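Local structure of hypothetical membrane protein (6JSB) at residues D151-L165 / P178-N192. The protein binds heme through its HtaA-family domain and probably passes it along the corynebacterial heme-uptake machinery. Numbering follows the deposited sequence.
Sequences DLTQENVTVTGQTKL and PEGEALAPITLNLTN. With CA (calcium ion), chain E; CA (calcium ion), chain D.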
loop_
_atom_site.group_PDB
_atom_site.type_symbol
_atom_site.label_atom_id
_atom_site.label_comp_id
_atom_site.label_asym_id
_atom_site.label_seq_id
_atom_site.Cartn_x
_atom_site.Cartn_y
_atom_site.Cartn_z
ATOM N N ASP A 151 15.694 -11.410 -9.447
ATOM C CA ASP A 151 16.665 -11.334 -10.543
ATOM C C ASP A 151 15.954 -10.714 -11.749
ATOM O O ASP A 151 15.229 -11.407 -12.479
ATOM C CB ASP A 151 17.203 -12.729 -10.860
ATOM C CG ASP A 151 18.166 -12.735 -12.048
ATOM O OD1 ASP A 151 18.518 -11.644 -12.550
ATOM O OD2 ASP A 151 18.557 -13.849 -12.483
ATOM N N LEU A 152 16.137 -9.395 -11.963
ATOM C CA LEU A 152 15.390 -8.745 -13.051
ATOM C C LEU A 152 16.027 -8.983 -14.426
ATOM O O LEU A 152 15.569 -8.411 -15.423
ATOM C CB LEU A 152 15.246 -7.246 -12.774
ATOM C CG LEU A 152 14.568 -6.882 -11.456
ATOM C CD1 LEU A 152 14.568 -5.364 -11.306
ATOM C CD2 LEU A 152 13.164 -7.459 -11.429
ATOM N N THR A 153 17.049 -9.824 -14.507
ATOM C CA THR A 153 17.531 -10.233 -15.827
ATOM C C THR A 153 16.772 -11.445 -16.317
ATOM O O THR A 153 16.930 -11.831 -17.483
ATOM C CB THR A 153 19.041 -10.517 -15.842
ATOM O OG1 THR A 153 19.360 -11.670 -15.042
ATOM C CG2 THR A 153 19.850 -9.277 -15.387
ATOM N N GLN A 154 15.941 -12.048 -15.464
ATOM C CA GLN A 154 15.041 -13.096 -15.933
ATOM C C GLN A 154 13.814 -12.464 -16.579
ATOM O O GLN A 154 13.221 -11.522 -16.039
ATOM C CB GLN A 154 14.579 -14.008 -14.782
ATOM C CG GLN A 154 15.693 -14.861 -14.192
ATOM C CD GLN A 154 15.225 -15.668 -12.982
ATOM O OE1 GLN A 154 14.037 -15.974 -12.855
ATOM N NE2 GLN A 154 16.158 -15.992 -12.077
ATOM N N GLU A 155 13.396 -13.017 -17.718
ATOM C CA GLU A 155 12.334 -12.346 -18.467
ATOM C C GLU A 155 11.001 -12.376 -17.731
ATOM O O GLU A 155 10.254 -11.384 -17.752
ATOM C CB GLU A 155 12.212 -12.993 -19.842
ATOM C CG GLU A 155 11.145 -12.352 -20.680
ATOM C CD GLU A 155 11.081 -12.915 -22.112
ATOM O OE1 GLU A 155 11.915 -12.528 -22.942
ATOM O OE2 GLU A 155 10.173 -13.727 -22.379
ATOM N N ASN A 156 10.650 -13.508 -17.120
ATOM C CA ASN A 156 9.326 -13.648 -16.514
ATOM C C ASN A 156 9.531 -13.998 -15.056
ATOM O O ASN A 156 10.175 -15.004 -14.745
ATOM C CB ASN A 156 8.497 -14.713 -17.220
ATOM C CG ASN A 156 8.392 -14.454 -18.714
ATOM O OD1 ASN A 156 7.736 -13.499 -19.126
ATOM N ND2 ASN A 156 9.084 -15.245 -19.506
ATOM N N VAL A 157 9.063 -13.132 -14.166
ATOM C CA VAL A 157 9.306 -13.269 -12.738
ATOM C C VAL A 157 7.950 -13.275 -12.038
ATOM O O VAL A 157 7.151 -12.356 -12.242
ATOM C CB VAL A 157 10.172 -12.125 -12.202
ATOM C CG1 VAL A 157 10.213 -12.155 -10.634
ATOM C CG2 VAL A 157 11.622 -12.231 -12.801
ATOM N N THR A 158 7.667 -14.327 -11.261
ATOM C CA THR A 158 6.512 -14.315 -10.336
ATOM C C THR A 158 7.071 -14.729 -8.982
ATOM O O THR A 158 7.446 -15.890 -8.812
ATOM C CB THR A 158 5.427 -15.309 -10.750
ATOM O OG1 THR A 158 4.951 -14.999 -12.074
ATOM C CG2 THR A 158 4.305 -15.255 -9.806
ATOM N N VAL A 159 7.158 -13.796 -8.032
ATOM C CA VAL A 159 7.813 -14.059 -6.747
ATOM C C VAL A 159 6.945 -13.411 -5.672
ATOM O O VAL A 159 6.506 -12.271 -5.852
ATOM C CB VAL A 159 9.246 -13.467 -6.706
ATOM C CG1 VAL A 159 9.824 -13.550 -5.294
ATOM C CG2 VAL A 159 10.152 -14.158 -7.704
ATOM N N THR A 160 6.732 -14.110 -4.532
ATOM C CA THR A 160 5.940 -13.579 -3.436
ATOM C C THR A 160 6.813 -13.350 -2.221
ATOM O O THR A 160 7.715 -14.150 -1.958
ATOM C CB THR A 160 4.806 -14.558 -3.103
ATOM O OG1 THR A 160 3.927 -14.520 -4.261
ATOM C CG2 THR A 160 4.052 -14.083 -1.903
ATOM N N GLY A 161 6.560 -12.237 -1.553
ATOM C CA GLY A 161 7.240 -11.921 -0.291
ATOM C C GLY A 161 6.298 -11.709 0.880
ATOM O O GLY A 161 5.173 -11.184 0.718
ATOM N N GLN A 162 6.712 -12.206 2.062
ATOM C CA GLN A 162 6.007 -11.917 3.314
ATOM C C GLN A 162 6.431 -10.523 3.750
ATOM O O GLN A 162 7.599 -10.149 3.571
ATOM C CB GLN A 162 6.347 -12.933 4.431
ATOM C CG GLN A 162 5.638 -14.305 4.277
ATOM C CD GLN A 162 6.006 -15.304 5.358
ATOM O OE1 GLN A 162 5.532 -15.213 6.509
ATOM N NE2 GLN A 162 6.868 -16.256 5.010
ATOM N N THR A 163 5.505 -9.771 4.360
ATOM C CA THR A 163 5.757 -8.394 4.795
ATOM C C THR A 163 5.538 -8.278 6.295
ATOM O O THR A 163 4.661 -8.941 6.858
ATOM C CB THR A 163 4.812 -7.419 4.115
ATOM O OG1 THR A 163 3.460 -7.866 4.354
ATOM C CG2 THR A 163 5.017 -7.463 2.550
ATOM N N LYS A 164 6.348 -7.411 6.931
ATOM C CA LYS A 164 6.224 -7.119 8.361
ATOM C C LYS A 164 6.332 -5.612 8.576
ATOM O O LYS A 164 7.231 -4.983 8.048
ATOM C CB LYS A 164 7.313 -7.844 9.170
ATOM C CG LYS A 164 6.999 -9.399 9.237
ATOM C CD LYS A 164 8.060 -10.094 10.079
ATOM C CE LYS A 164 7.681 -11.573 10.388
ATOM N NZ LYS A 164 7.033 -12.263 9.236
ATOM N N LEU A 165 5.429 -5.068 9.376
ATOM C CA LEU A 165 5.350 -3.628 9.621
ATOM C C LEU A 165 6.616 -3.136 10.308
ATOM O O LEU A 165 7.115 -3.748 11.263
ATOM C CB LEU A 165 4.147 -3.366 10.536
ATOM C CG LEU A 165 3.688 -1.913 10.683
ATOM C CD1 LEU A 165 3.057 -1.460 9.331
ATOM C CD2 LEU A 165 2.622 -1.921 11.832
ATOM N N PRO A 178 1.479 -3.877 16.373
ATOM C CA PRO A 178 2.852 -3.747 16.873
ATOM C C PRO A 178 3.871 -3.753 15.756
ATOM O O PRO A 178 3.646 -4.286 14.677
ATOM C CB PRO A 178 3.021 -4.975 17.739
ATOM C CG PRO A 178 2.184 -6.011 16.997
ATOM C CD PRO A 178 0.974 -5.248 16.540
ATOM N N GLU A 179 5.081 -3.208 16.085
ATOM C CA GLU A 179 6.183 -3.392 15.157
ATOM C C GLU A 179 6.400 -4.886 14.895
ATOM O O GLU A 179 6.317 -5.717 15.810
ATOM C CB GLU A 179 7.440 -2.745 15.779
ATOM C CG GLU A 179 8.616 -2.767 14.921
ATOM C CD GLU A 179 9.776 -2.078 15.662
ATOM O OE1 GLU A 179 9.508 -1.250 16.566
ATOM O OE2 GLU A 179 10.917 -2.385 15.323
ATOM N N GLY A 180 6.679 -5.222 13.649
ATOM C CA GLY A 180 6.849 -6.613 13.238
ATOM C C GLY A 180 5.544 -7.307 12.840
ATOM O O GLY A 180 5.599 -8.458 12.396
ATOM N N GLU A 181 4.403 -6.630 12.950
ATOM C CA GLU A 181 3.128 -7.288 12.597
ATOM C C GLU A 181 3.120 -7.694 11.127
ATOM O O GLU A 181 3.468 -6.905 10.236
ATOM C CB GLU A 181 1.999 -6.296 12.861
ATOM C CG GLU A 181 0.590 -6.907 12.495
ATOM C CD GLU A 181 0.023 -7.801 13.598
ATOM O OE1 GLU A 181 0.640 -7.954 14.705
ATOM O OE2 GLU A 181 -1.071 -8.408 13.346
ATOM N N ALA A 182 2.639 -8.923 10.843
ATOM C CA ALA A 182 2.588 -9.330 9.449
ATOM C C ALA A 182 1.546 -8.509 8.708
ATOM O O ALA A 182 0.478 -8.225 9.241
ATOM C CB ALA A 182 2.234 -10.816 9.398
ATOM N N LEU A 183 1.870 -8.092 7.500
ATOM C CA LEU A 183 0.869 -7.465 6.632
ATOM C C LEU A 183 0.547 -8.452 5.505
ATOM O O LEU A 183 0.960 -9.628 5.506
ATOM C CB LEU A 183 1.369 -6.135 6.082
ATOM C CG LEU A 183 1.725 -5.114 7.195
ATOM C CD1 LEU A 183 2.231 -3.875 6.475
ATOM C CD2 LEU A 183 0.510 -4.787 8.106
ATOM N N ALA A 184 -0.240 -7.982 4.550
ATOM C CA ALA A 184 -0.550 -8.887 3.435
ATOM C C ALA A 184 0.715 -9.200 2.639
ATOM O O ALA A 184 1.582 -8.357 2.473
ATOM C CB ALA A 184 -1.559 -8.216 2.465
ATOM N N PRO A 185 0.826 -10.393 2.083
ATOM C CA PRO A 185 1.997 -10.703 1.246
ATOM C C PRO A 185 1.917 -9.938 -0.070
ATOM O O PRO A 185 0.827 -9.543 -0.518
ATOM C CB PRO A 185 1.855 -12.208 1.004
ATOM C CG PRO A 185 0.377 -12.395 1.033
ATOM C CD PRO A 185 -0.100 -11.507 2.146
ATOM N N ILE A 186 3.090 -9.690 -0.696
ATOM C CA ILE A 186 3.136 -8.951 -1.967
ATOM C C ILE A 186 3.643 -9.905 -3.051
ATOM O O ILE A 186 4.625 -10.613 -2.847
ATOM C CB ILE A 186 3.992 -7.667 -1.866
ATOM C CG1 ILE A 186 4.084 -6.932 -3.211
ATOM C CG2 ILE A 186 5.473 -7.947 -1.344
ATOM C CD1 ILE A 186 4.324 -5.379 -3.011
ATOM N N THR A 187 2.936 -9.989 -4.177
ATOM C CA THR A 187 3.385 -10.830 -5.287
ATOM C C THR A 187 3.807 -9.902 -6.427
ATOM O O THR A 187 3.051 -9.010 -6.813
ATOM C CB THR A 187 2.281 -11.775 -5.787
ATOM O OG1 THR A 187 1.921 -12.683 -4.735
ATOM C CG2 THR A 187 2.820 -12.598 -6.927
ATOM N N LEU A 188 4.980 -10.111 -6.965
ATOM C CA LEU A 188 5.446 -9.327 -8.114
ATOM C C LEU A 188 5.239 -10.182 -9.345
ATOM O O LEU A 188 5.746 -11.311 -9.380
ATOM C CB LEU A 188 6.921 -8.975 -7.991
ATOM C CG LEU A 188 7.260 -8.181 -6.738
ATOM C CD1 LEU A 188 8.838 -7.965 -6.670
ATOM C CD2 LEU A 188 6.472 -6.854 -6.837
ATOM N N ASN A 189 4.496 -9.662 -10.336
ATOM C CA ASN A 189 4.238 -10.369 -11.599
ATOM C C ASN A 189 4.947 -9.516 -12.670
ATOM O O ASN A 189 4.379 -8.539 -13.155
ATOM C CB ASN A 189 2.742 -10.447 -11.899
ATOM C CG ASN A 189 1.920 -11.000 -10.711
ATOM O OD1 ASN A 189 1.957 -12.202 -10.459
ATOM N ND2 ASN A 189 1.164 -10.120 -10.017
ATOM N N LEU A 190 6.187 -9.833 -12.997
ATOM C CA LEU A 190 6.995 -8.893 -13.766
ATOM C C LEU A 190 7.361 -9.501 -15.114
ATOM O O LEU A 190 7.640 -10.694 -15.199
ATOM C CB LEU A 190 8.315 -8.566 -13.047
ATOM C CG LEU A 190 8.164 -8.086 -11.606
ATOM C CD1 LEU A 190 9.554 -7.853 -10.997
ATOM C CD2 LEU A 190 7.239 -6.840 -11.550
ATOM N N THR A 191 7.483 -8.649 -16.133
ATOM C CA THR A 191 8.096 -9.005 -17.409
ATOM C C THR A 191 9.281 -8.066 -17.558
ATOM O O THR A 191 9.108 -6.849 -17.491
ATOM C CB THR A 191 7.084 -8.825 -18.551
ATOM O OG1 THR A 191 5.968 -9.693 -18.316
ATOM C CG2 THR A 191 7.719 -9.154 -19.916
ATOM N N ASN A 192 10.487 -8.622 -17.750
ATOM C CA ASN A 192 11.719 -7.835 -17.829
ATOM C C ASN A 192 12.265 -8.001 -19.229
ATOM O O ASN A 192 12.698 -9.098 -19.600
ATOM C CB ASN A 192 12.758 -8.295 -16.803
ATOM C CG ASN A 192 12.250 -8.167 -15.401
ATOM O OD1 ASN A 192 11.946 -7.042 -14.954
ATOM N ND2 ASN A 192 12.139 -9.287 -14.686
HETATM CA CA CA E . 10.958 -14.252 -24.552
HETATM CA CA CA D . 7.517 -18.152 -8.146
HETATM O O HOH W 1 2.522 -13.846 -12.390
HETATM O O HOH W 2 2.975 -11.212 4.507
HETATM O O HOH W 3 6.450 -17.536 -6.094
HETATM O O HOH W 4 9.263 -17.603 -6.594
HETATM O O HOH W 5 9.701 -18.509 -9.309
HETATM O O HOH W 6 13.047 -15.254 -24.360
HETATM O O HOH W 7 10.605 -16.461 -23.662
#
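N192 meets the turn D151-Q154 where two antiparallel strands of the HtaA-domain beta sheet, 156-165 and 186-192, pair with their N-to-C directions 168° apart. Pairing is regular from N156/T191 to G161/I186, then shifts by one residue before K164/A182. N192 has CB against L152 O at 3.1 Å and CG almost as near the same oxygen, a buried carbonyl with no polar partner in the model. With CG beside the backbone N (chi1 -60°), the amide is carried to the turn: ND2 donates to Q154 O at 2.8 Å; Q154 O lies in the plane of the N192 amide, and the donor sits nearly along the C=O axis (174°). OD1 faces L152 CD2 and is bonded to T8 OG1 of strand 2-14, so both ends of the amide are held. L152 CD2 packs on L190 CD1 at 3.7 Å, on the face that V157 and L190 share. The other face is polar: T160 OG1 and T187 OG1 share a 2.8 Å hydrogen bond, and a water links T158 OG1 to N189 OD1. Two calcium ions bind segment 151-165, one through both carboxylate oxygens of E155, the other through T158 O, waters adding to each. Past the shift, T163 OG1 donates a hydrogen bond to A184 O at 2.7 Å, from above the carbonyl plane.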